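Local coordinates for nitrogen regulatory PII-like protein (Bacillus subtilis subsp. subtilis, PDB 4R25) that is a trimeric PII-family nitrogen regulator required for full induction of the nrgAB operon when ammonium is limiting, at the interface of chains A and B. Residues are numbered along the deposited sequence; one frame, centred on the assembly and turned at random. Chains: chain A/B, Nitrogen regulatory PII-like protein.

Contact 1: the interface of chains A and B. Residues chain A 102, 104; chain B 8, 90-93.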
ATOM      1  N   ILE A 102      -2.551  -2.055  15.610  1.00 53.79           N
ATOM      2  CA  ILE A 102      -3.586  -2.489  16.519  1.00 42.56           C
ATOM      3  C   ILE A 102      -3.969  -3.903  16.163  1.00 49.00           C
ATOM      4  O   ILE A 102      -4.365  -4.179  15.036  1.00 54.77           O
ATOM      5  CB  ILE A 102      -4.823  -1.591  16.430  1.00 49.30           C
ATOM      6  CG1 ILE A 102      -4.476  -0.183  16.902  1.00 59.63           C
ATOM      7  CG2 ILE A 102      -5.968  -2.166  17.246  1.00 47.04           C
ATOM      8  CD1 ILE A 102      -5.607   0.799  16.766  1.00 66.58           C
ATOM      9  N   ILE A 104      -6.548  -6.633  16.290  1.00 57.28           N
ATOM     10  CA  ILE A 104      -7.990  -6.525  16.396  1.00 65.24           C
ATOM     11  C   ILE A 104      -8.578  -7.480  17.429  1.00 68.35           C
ATOM     12  O   ILE A 104      -9.477  -7.105  18.177  1.00 68.74           O
ATOM     13  CB  ILE A 104      -8.658  -6.692  15.025  1.00 70.50           C
ATOM     14  CG1 ILE A 104      -8.340  -5.473  14.154  1.00 47.69           C
ATOM     15  CG2 ILE A 104     -10.157  -6.858  15.180  1.00 69.91           C
ATOM     16  CD1 ILE A 104      -8.777  -5.611  12.721  1.00 45.81           C
TER
ATOM     17  N   ILE B   8      -6.652  -1.423   7.263  1.00 38.87           N
ATOM     18  CA  ILE B   8      -7.188  -2.574   7.963  1.00 31.77           C
ATOM     19  C   ILE B   8      -6.967  -3.834   7.139  1.00 40.53           C
ATOM     20  O   ILE B   8      -7.415  -3.924   5.998  1.00 51.08           O
ATOM     21  CB  ILE B   8      -8.695  -2.409   8.237  1.00 32.88           C
ATOM     22  CG1 ILE B   8      -8.983  -1.040   8.854  1.00 32.55           C
ATOM     23  CG2 ILE B   8      -9.189  -3.521   9.142  1.00 35.70           C
ATOM     24  CD1 ILE B   8     -10.463  -0.702   8.941  1.00 42.09           C
ATOM     25  N   ASP B  90      -8.598 -12.244  13.124  1.00 64.73           N
ATOM     26  CA  ASP B  90      -9.339 -10.995  13.237  1.00 59.82           C
ATOM     27  C   ASP B  90      -8.608  -9.865  12.518  1.00 69.81           C
ATOM     28  O   ASP B  90      -9.205  -8.854  12.161  1.00 69.17           O
ATOM     29  CB  ASP B  90      -9.552 -10.635  14.709  1.00 64.77           C
ATOM     30  CG  ASP B  90     -10.848 -11.201  15.270  1.00 77.31           C
ATOM     31  OD1 ASP B  90     -11.540 -11.950  14.548  1.00 70.33           O
ATOM     32  OD2 ASP B  90     -11.175 -10.898  16.437  1.00 77.58           O
ATOM     33  N   GLY B  91      -7.306 -10.037  12.327  1.00 57.66           N
ATOM     34  CA  GLY B  91      -6.522  -9.087  11.570  1.00 56.60           C
ATOM     35  C   GLY B  91      -5.921  -7.960  12.379  1.00 45.84           C
ATOM     36  O   GLY B  91      -5.964  -7.958  13.603  1.00 53.79           O
ATOM     37  N   LYS B  92      -5.355  -6.989  11.672  1.00 48.97           N
ATOM     38  CA  LYS B  92      -4.646  -5.881  12.296  1.00 57.13           C
ATOM     39  C   LYS B  92      -5.007  -4.554  11.633  1.00 47.76           C
ATOM     40  O   LYS B  92      -5.702  -4.516  10.619  1.00 43.64           O
ATOM     41  CB  LYS B  92      -3.131  -6.108  12.235  1.00 51.63           C
ATOM     42  CG  LYS B  92      -2.683  -7.487  12.720  1.00 60.87           C
ATOM     43  CD  LYS B  92      -1.235  -7.472  13.195  1.00 63.49           C
ATOM     44  CE  LYS B  92      -0.728  -8.877  13.495  1.00 72.02           C
ATOM     45  NZ  LYS B  92      -0.684  -9.721  12.264  1.00 74.39           N
ATOM     46  N   ILE B  93      -4.532  -3.466  12.222  1.00 40.89           N
ATOM     47  CA  ILE B  93      -4.815  -2.145  11.705  1.00 37.09           C
ATOM     48  C   ILE B  93      -3.541  -1.342  11.779  1.00 43.20           C
ATOM     49  O   ILE B  93      -2.948  -1.235  12.841  1.00 47.01           O
ATOM     50  CB  ILE B  93      -5.866  -1.420  12.557  1.00 34.13           C
ATOM     51  CG1 ILE B  93      -7.178  -2.200  12.575  1.00 42.20           C
ATOM     52  CG2 ILE B  93      -6.087   0.009  12.047  1.00 29.50           C
ATOM     53  CD1 ILE B  93      -8.192  -1.618  13.518  1.00 36.66           C
TER
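A:Ile102, in strand 100-103, and B:Ile93, in strand 92-97, form an antiparallel bridge in which each backbone N gives a hydrogen bond to the other's backbone O. Both bonds lie in the carbonyl plane but are clearly bent, B:Ile93 N to A:Ile102 O, at 2.9 Å, making 133° at the hydrogen. Two residues on, A:Ile104 N gives a straighter bond of 3.1 Å to B:Gly91 O, with the donor tilted 21° from the carbonyl plane. The chain A segment is thus held against the start of the chain B strand at two points, the bridge and the A:Ile104 bond. At the bridge itself the isoleucines meet at their branch points, A:Ile102 CB lying 4.0 Å from B:Ile93 CB. A:Ile104 reaches deeper. Its CG1 arm stands beside its own backbone N (chi1 -70°) and carries on extended, which takes CD1 past the B:Asp90 carbonyl and B:Gly91 to 3.8 Å from B:Ile93 CG1. The side chains of A:Ile104 and B:Ile93 cross at about a right angle. The methyl branch CG2 lies 3.9 Å from B:Asp90 CB, beside the aliphatic base of that side chain rather than its carboxylate. Beyond the end of the CG1 arm, B:Ile8 CG2 of strand 4-10 merely brushes A:Ile104 CD1, at 4.2 Å. The site extends the chain B sheet with a strand from chain A and packs A:Ile104 against its edge, helping to join neighbouring subunits of the PII trimer.

Contact 2: the interface of chains A and B. Residues chain A 30-32; chain B 9, 36-38.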
ATOM      1  N   LEU A  30       2.925 -12.174   7.175  1.00 35.18           N
ATOM      2  CA  LEU A  30       3.134 -11.193   6.128  1.00 38.44           C
ATOM      3  C   LEU A  30       1.971 -11.246   5.139  1.00 43.05           C
ATOM      4  O   LEU A  30       1.206 -12.209   5.125  1.00 41.19           O
ATOM      5  CB  LEU A  30       4.471 -11.454   5.430  1.00 33.01           C
ATOM      6  CG  LEU A  30       4.638 -12.830   4.788  1.00 41.02           C
ATOM      7  CD1 LEU A  30       3.944 -12.881   3.443  1.00 33.88           C
ATOM      8  CD2 LEU A  30       6.108 -13.211   4.648  1.00 36.77           C
ATOM      9  N   THR A  31       1.827 -10.209   4.321  1.00 40.34           N
ATOM     10  CA  THR A  31       0.802 -10.215   3.281  1.00 30.73           C
ATOM     11  C   THR A  31       1.442 -10.128   1.903  1.00 35.81           C
ATOM     12  O   THR A  31       2.543  -9.611   1.749  1.00 39.39           O
ATOM     13  CB  THR A  31      -0.184  -9.054   3.450  1.00 35.15           C
ATOM     14  OG1 THR A  31       0.544  -7.828   3.549  1.00 57.67           O
ATOM     15  CG2 THR A  31      -1.025  -9.242   4.712  1.00 43.03           C
ATOM     16  N   PHE A  32       0.759 -10.646   0.897  1.00 29.94           N
ATOM     17  CA  PHE A  32       1.282 -10.545  -0.447  1.00 28.74           C
ATOM     18  C   PHE A  32       0.166 -10.471  -1.476  1.00 32.28           C
ATOM     19  O   PHE A  32      -0.988 -10.781  -1.188  1.00 34.26           O
ATOM     20  CB  PHE A  32       2.272 -11.683  -0.752  1.00 27.43           C
ATOM     21  CG  PHE A  32       1.663 -13.049  -0.722  1.00 33.28           C
ATOM     22  CD1 PHE A  32       1.242 -13.659  -1.892  1.00 44.91           C
ATOM     23  CD2 PHE A  32       1.527 -13.739   0.478  1.00 38.85           C
ATOM     24  CE1 PHE A  32       0.680 -14.932  -1.866  1.00 53.91           C
ATOM     25  CE2 PHE A  32       0.965 -15.005   0.511  1.00 41.44           C
ATOM     26  CZ  PHE A  32       0.543 -15.605  -0.661  1.00 45.33           C
TER
ATOM     27  N   VAL B   9      -6.271  -4.807   7.711  1.00 40.29           N
ATOM     28  CA  VAL B   9      -6.046  -6.074   7.026  1.00 45.24           C
ATOM     29  C   VAL B   9      -6.719  -7.212   7.790  1.00 54.95           C
ATOM     30  O   VAL B   9      -6.264  -7.614   8.857  1.00 43.94           O
ATOM     31  CB  VAL B   9      -4.544  -6.365   6.856  1.00 43.99           C
ATOM     32  CG1 VAL B   9      -4.332  -7.762   6.318  1.00 42.80           C
ATOM     33  CG2 VAL B   9      -3.909  -5.330   5.941  1.00 39.66           C
ATOM     34  N   HIS B  36      -3.470 -11.846   0.176  1.00 49.81           N
ATOM     35  CA  HIS B  36      -3.250 -13.061   0.933  1.00 37.27           C
ATOM     36  C   HIS B  36      -2.448 -12.808   2.184  1.00 39.44           C
ATOM     37  O   HIS B  36      -1.565 -11.953   2.213  1.00 40.96           O
ATOM     38  CB  HIS B  36      -2.543 -14.106   0.083  1.00 49.92           C
ATOM     39  CG  HIS B  36      -3.413 -14.700  -0.971  1.00 47.66           C
ATOM     40  ND1 HIS B  36      -3.167 -14.536  -2.317  1.00 57.10           N
ATOM     41  CD2 HIS B  36      -4.537 -15.446  -0.881  1.00 48.00           C
ATOM     42  CE1 HIS B  36      -4.097 -15.163  -3.011  1.00 53.85           C
ATOM     43  NE2 HIS B  36      -4.942 -15.722  -2.161  1.00 62.72           N
ATOM     44  N   GLY B  37      -2.780 -13.561   3.222  1.00 38.77           N
ATOM     45  CA  GLY B  37      -2.023 -13.554   4.450  1.00 38.15           C
ATOM     46  C   GLY B  37      -1.248 -14.853   4.550  1.00 44.99           C
ATOM     47  O   GLY B  37      -1.669 -15.897   4.056  1.00 41.57           O
ATOM     48  N   CYS B  38      -0.097 -14.783   5.189  1.00 41.80           N
ATOM     49  CA  CYS B  38       0.733 -15.953   5.364  1.00 47.76           C
ATOM     50  C   CYS B  38       1.219 -15.957   6.793  1.00 45.26           C
ATOM     51  O   CYS B  38       1.864 -15.004   7.229  1.00 48.38           O
ATOM     52  CB  CYS B  38       1.920 -15.913   4.402  1.00 44.81           C
ATOM     53  SG  CYS B  38       2.944 -17.380   4.441  1.00 56.42           S
TER
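A:Phe32 holds CG between its backbone N and carbonyl carbon (chi1 63°), and this torsion with chi2 of 97° swings the ring across the strand pair to B:His36. There the chain B backbone puts the B:His36 CB methylene over one face of the phenyl ring, 3.7 Å from the A:Phe32 ring centroid and displaced toward the rim. The closest approach is B:His36 CB to A:Phe32 CZ at 3.5 Å. With CG opposite the carbonyl carbon (chi1 -72°), the imidazole of B:His36 is carried outward past the rim, ND1 near A:Phe32 CE1, so the CH-pi contact is made by the methylene and not by stacked rings. Along the backbones, the two copies of strand 29-44 run antiparallel, joined here by hydrogen bonds between A:Leu30 and B:Cys38 and between A:Phe32 and B:His36. B:His36 N to A:Phe32 O is the straightest of them, and B:Cys38 N to A:Leu30 O measures 2.9 Å. A:Leu30 turns its CD1 methyl toward B:Cys38 CB, 3.8 Å away, on the same side of the sheet as the phenyl ring. A:Thr31 faces the opposite side, where its CG2 methyl meets B:Val9 CG1 at 4.0 Å and the two side chains cross obliquely. Backbone pairing thus fixes the register while side chains pack on both sides, joining two subunit sheets across the interface of the PII trimer.

Contact 3: the interface of chains A and B. Residues chain A 19, 30, 32; chain B 38, 40, 55, 57.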
ATOM      1  N   LYS A  19      10.067 -17.250   2.685  1.00 33.81           N
ATOM      2  CA  LYS A  19       9.284 -17.617   3.855  1.00 46.36           C
ATOM      3  C   LYS A  19      10.144 -18.365   4.873  1.00 55.75           C
ATOM      4  O   LYS A  19      10.034 -18.114   6.074  1.00 54.14           O
ATOM      5  CB  LYS A  19       8.072 -18.454   3.451  1.00 46.17           C
ATOM      6  CG  LYS A  19       7.110 -17.738   2.524  1.00 39.20           C
ATOM      7  CD  LYS A  19       5.972 -18.648   2.115  1.00 47.37           C
ATOM      8  CE  LYS A  19       5.024 -17.967   1.152  1.00 49.22           C
ATOM      9  NZ  LYS A  19       3.936 -18.905   0.755  1.00 74.22           N
ATOM     10  N   LEU A  30       2.925 -12.174   7.175  1.00 35.18           N
ATOM     11  CA  LEU A  30       3.134 -11.193   6.128  1.00 38.44           C
ATOM     12  C   LEU A  30       1.971 -11.246   5.139  1.00 43.05           C
ATOM     13  O   LEU A  30       1.206 -12.209   5.125  1.00 41.19           O
ATOM     14  CB  LEU A  30       4.471 -11.454   5.430  1.00 33.01           C
ATOM     15  CG  LEU A  30       4.638 -12.830   4.788  1.00 41.02           C
ATOM     16  CD1 LEU A  30       3.944 -12.881   3.443  1.00 33.88           C
ATOM     17  CD2 LEU A  30       6.108 -13.211   4.648  1.00 36.77           C
ATOM     18  N   PHE A  32       0.759 -10.646   0.897  1.00 29.94           N
ATOM     19  CA  PHE A  32       1.282 -10.545  -0.447  1.00 28.74           C
ATOM     20  C   PHE A  32       0.166 -10.471  -1.476  1.00 32.28           C
ATOM     21  O   PHE A  32      -0.988 -10.781  -1.188  1.00 34.26           O
ATOM     22  CB  PHE A  32       2.272 -11.683  -0.752  1.00 27.43           C
ATOM     23  CG  PHE A  32       1.663 -13.049  -0.722  1.00 33.28           C
ATOM     24  CD1 PHE A  32       1.242 -13.659  -1.892  1.00 44.91           C
ATOM     25  CD2 PHE A  32       1.527 -13.739   0.478  1.00 38.85           C
ATOM     26  CE1 PHE A  32       0.680 -14.932  -1.866  1.00 53.91           C
ATOM     27  CE2 PHE A  32       0.965 -15.005   0.511  1.00 41.44           C
ATOM     28  CZ  PHE A  32       0.543 -15.605  -0.661  1.00 45.33           C
TER
ATOM     29  N   CYS B  38      -0.097 -14.783   5.189  1.00 41.80           N
ATOM     30  CA  CYS B  38       0.733 -15.953   5.364  1.00 47.76           C
ATOM     31  C   CYS B  38       1.219 -15.957   6.793  1.00 45.26           C
ATOM     32  O   CYS B  38       1.864 -15.004   7.229  1.00 48.38           O
ATOM     33  CB  CYS B  38       1.920 -15.913   4.402  1.00 44.81           C
ATOM     34  SG  CYS B  38       2.944 -17.380   4.441  1.00 56.42           S
ATOM     35  N   LEU B  40       3.669 -17.676   9.635  1.00 42.58           N
ATOM     36  CA  LEU B  40       4.939 -18.379   9.680  1.00 45.18           C
ATOM     37  C   LEU B  40       5.238 -18.832  11.114  1.00 52.07           C
ATOM     38  O   LEU B  40       5.152 -18.046  12.058  1.00 46.84           O
ATOM     39  CB  LEU B  40       6.072 -17.487   9.155  1.00 37.71           C
ATOM     40  CG  LEU B  40       5.975 -16.896   7.744  1.00 43.26           C
ATOM     41  CD1 LEU B  40       7.245 -16.153   7.401  1.00 29.73           C
ATOM     42  CD2 LEU B  40       5.710 -17.953   6.701  1.00 42.07           C
ATOM     43  N   SER B  55       3.997 -22.800   7.158  1.00 50.89           N
ATOM     44  CA  SER B  55       3.248 -21.623   6.761  1.00 54.82           C
ATOM     45  C   SER B  55       1.901 -21.976   6.159  1.00 55.52           C
ATOM     46  O   SER B  55       1.765 -22.969   5.441  1.00 53.70           O
ATOM     47  CB  SER B  55       4.066 -20.789   5.768  1.00 48.28           C
ATOM     48  OG  SER B  55       4.322 -21.519   4.583  1.00 54.97           O
ATOM     49  N   VAL B  57      -1.440 -20.131   3.994  1.00 49.79           N
ATOM     50  CA  VAL B  57      -1.913 -18.976   3.259  1.00 54.23           C
ATOM     51  C   VAL B  57      -3.427 -18.859   3.387  1.00 50.03           C
ATOM     52  O   VAL B  57      -4.156 -19.793   3.070  1.00 75.19           O
ATOM     53  CB  VAL B  57      -1.502 -19.059   1.779  1.00 57.21           C
ATOM     54  CG1 VAL B  57      -2.130 -17.923   0.983  1.00 50.71           C
ATOM     55  CG2 VAL B  57       0.014 -19.023   1.659  1.00 44.22           C
TER
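A:Lys19, from helix 15-25, packs most closely where its methylenes meet B:Cys38 and B:Leu40. Its side chain is fully extended beyond CG and runs alongside the strands, so its methylenes rather than its amino group make most of the contact. A:Lys19 CB lies 4.0 Å from B:Leu40 CD2, and B:Leu40 CD1 comes 3.7 Å from the backbone O of A:Lys19. The paired A:Leu30 and B:Cys38 lie next to it, and the B:Leu40 side chain passes A:Leu30 at a slant. On the way outward, A:Lys19 CD passes 4.1 Å from B:Ser55 OG, and CE then lies 3.9 Å from B:Cys38 SG. The looser side is here, toward B:Ser55 and the lysine tip, where NZ ends 4.0 Å from B:Val57 CG2 and the two side chains cross at about a right angle. B:Val57 also meets A:Phe32: with CG1 opposite its own backbone N (chi1 174°), the valine offers both methyls to the ring's CZ atom, CG1 lying 3.9 Å from A:Phe32 CZ and CG2 slightly farther. The patch seats the chain A helix over strands 29-44 and 51-67 of chain B, adding side-chain packing to the sheet pairing that holds these PII subunits together.

Contact 2 and contact 3 are neighbours, their C-alpha centres about 6 Å apart, and share A:Leu30, A:Phe32 and B:Cys38, so the register of the strand pair and the seat of the chain A helix are probably coupled. Contact 1 lies about 12 Å from contact 2 and about 16 Å from contact 3, centre to centre of their C-alpha atoms, and uses later elements, strand 100-103 of chain A and strand 92-97 of chain B. Strand 4-10 of chain B touches both contact 1 and contact 2 through its adjacent residues B:Ile8 and B:Val9. All three are parts of one interface, repeated between the subunits of the trimer.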